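Local coordinates for protein probable CoA-transferase alpha subunit (Rhodococcus jostii, PDB 6COJ) that binds a coenzyme A thioester of a spirocyclic lactone and is probably the alpha subunit of a CoA-transferase family enzyme, at residues 51-54 with 55-58. The protein carries 1 engineered substitution. Numbering follows the deposited sequence.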
loop_
_atom_site.group_PDB
_atom_site.type_symbol
_atom_site.label_atom_id
_atom_site.label_comp_id
_atom_site.label_asym_id
_atom_site.label_seq_id
_atom_site.Cartn_x
_atom_site.Cartn_y
_atom_site.Cartn_z
ATOM N N VAL A 51 -14.202 22.449 6.471
ATOM C CA VAL A 51 -15.591 22.100 6.779
ATOM C C VAL A 51 -16.379 23.332 7.222
ATOM O O VAL A 51 -17.530 23.529 6.811
ATOM C CB VAL A 51 -15.657 20.960 7.813
ATOM C CG1 VAL A 51 -17.091 20.767 8.311
ATOM C CG2 VAL A 51 -15.121 19.673 7.213
ATOM N N ARG A 52 -15.784 24.175 8.071
ATOM C CA ARG A 52 -16.457 25.415 8.459
ATOM C C ARG A 52 -16.698 26.321 7.254
ATOM O O ARG A 52 -17.726 27.003 7.179
ATOM C CB ARG A 52 -15.668 26.144 9.556
ATOM C CG ARG A 52 -15.765 25.470 10.930
ATOM C CD ARG A 52 -15.019 26.217 12.026
ATOM N NE ARG A 52 -13.563 26.113 11.919
ATOM C CZ ARG A 52 -12.836 25.148 12.479
ATOM N NH1 ARG A 52 -13.425 24.174 13.179
ATOM N NH2 ARG A 52 -11.518 25.156 12.338
ATOM N N ALA A 53 -15.768 26.332 6.293
ATOM C CA ALA A 53 -15.984 27.115 5.079
ATOM C C ALA A 53 -17.131 26.538 4.253
ATOM O O ALA A 53 -17.911 27.291 3.653
ATOM C CB ALA A 53 -14.690 27.204 4.264
ATOM N N LEU A 54 -17.257 25.208 4.220
ATOM C CA LEU A 54 -18.428 24.595 3.595
ATOM C C LEU A 54 -19.723 25.052 4.262
ATOM O O LEU A 54 -20.710 25.347 3.575
ATOM C CB LEU A 54 -18.313 23.073 3.656
ATOM C CG LEU A 54 -17.855 22.388 2.375
ATOM C CD1 LEU A 54 -17.622 20.895 2.619
ATOM C CD2 LEU A 54 -18.868 22.593 1.267
ATOM N N LEU A 55 -19.743 25.107 5.600
ATOM C CA LEU A 55 -20.941 25.532 6.319
ATOM C C LEU A 55 -21.320 26.964 5.974
ATOM O O LEU A 55 -22.508 27.295 5.893
ATOM C CB LEU A 55 -20.734 25.384 7.829
ATOM C CG LEU A 55 -21.394 24.151 8.464
ATOM C CD1 LEU A 55 -20.947 22.877 7.775
ATOM C CD2 LEU A 55 -21.121 24.086 9.964
ATOM N N ARG A 56 -20.327 27.832 5.788
ATOM C CA ARG A 56 -20.606 29.218 5.427
ATOM C C ARG A 56 -21.181 29.324 4.023
ATOM O O ARG A 56 -21.915 30.275 3.731
ATOM C CB ARG A 56 -19.321 30.044 5.511
ATOM C CG ARG A 56 -18.801 30.266 6.911
ATOM C CD ARG A 56 -17.767 31.378 6.942
ATOM N NE ARG A 56 -16.583 31.090 6.146
ATOM C CZ ARG A 56 -15.524 30.418 6.596
ATOM N NH1 ARG A 56 -15.506 29.964 7.843
ATOM N NH2 ARG A 56 -14.481 30.210 5.808
ATOM N N SER A 57 -20.850 28.375 3.147
ATOM C CA SER A 57 -21.257 28.388 1.751
ATOM C C SER A 57 -22.671 27.835 1.596
ATOM O O SER A 57 -23.284 27.339 2.544
ATOM C CB SER A 57 -20.304 27.540 0.905
ATOM O OG SER A 57 -20.613 26.148 0.979
ATOM N N ASP A 58 -23.180 27.913 0.368
ATOM C CA ASP A 58 -24.455 27.300 0.014
ATOM C C ASP A 58 -24.300 25.926 -0.622
ATOM O O ASP A 58 -25.283 25.383 -1.137
ATOM C CB ASP A 58 -25.279 28.225 -0.888
ATOM C CG ASP A 58 -24.645 28.457 -2.251
ATOM O OD1 ASP A 58 -23.519 27.974 -2.501
ATOM O OD2 ASP A 58 -25.284 29.136 -3.081
#
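The guanidinium of Arg56 folds back over Ala53, one turn earlier on the same helix, and lays one face on its backbone. Ala53 CA sits 3.5 Å above the guanidinium plane, nearer the edge of the group than its middle, while Ala53 CB touches Arg56 NH2 at 3.4 Å. With CG anti to its own carbonyl carbon (chi1 -70°), the chain starts back along the helix and brings Arg56 CG to 3.4 Å from Arg52 O; the bend at chi3 then turns the guanidinium over Ala53. From there NH2 makes a salt bridge to Asp24 on helix 23-28. Were Arg56 cut back to an alanine, Asp24 would probably be left without this charged mate and Ala53 would lose the flat group lying over it.

Arg52 heads elsewhere: its guanidinium pairs with Glu293, bonds to His253 O and makes a cation-pi contact with Tyr296. On another side of the helix, Val51 CG1 and Leu55 CD1 meet loosely at 4.4 Å.

The helical bonding runs on through Leu55 N to Val51 O (3.0 Å) and Arg56 N to Arg52 O, then slackens: Ser57 N makes two weak bonds, to Ala53 O and Leu54 O. Ser57 has already left helical geometry, and its hydroxyl OG turns back to donate to Leu54 O at 2.7 Å. A chi1 of 81° tucks OG in between the two backbone bonds of its own CA, which faces it back to Leu54 O; it also receives Val59 N. The one hydroxyl thus ties the last turn to the chain leaving it.

This is the C-terminal end of helix 48-56, the crossover helix of the beta-alpha-beta unit joining parallel strands 35-38 and 62-65. Ala53 and Leu54 pack on Val27 of helix 23-28, while Val51, Leu54 and Leu55 pack against helix 70-77.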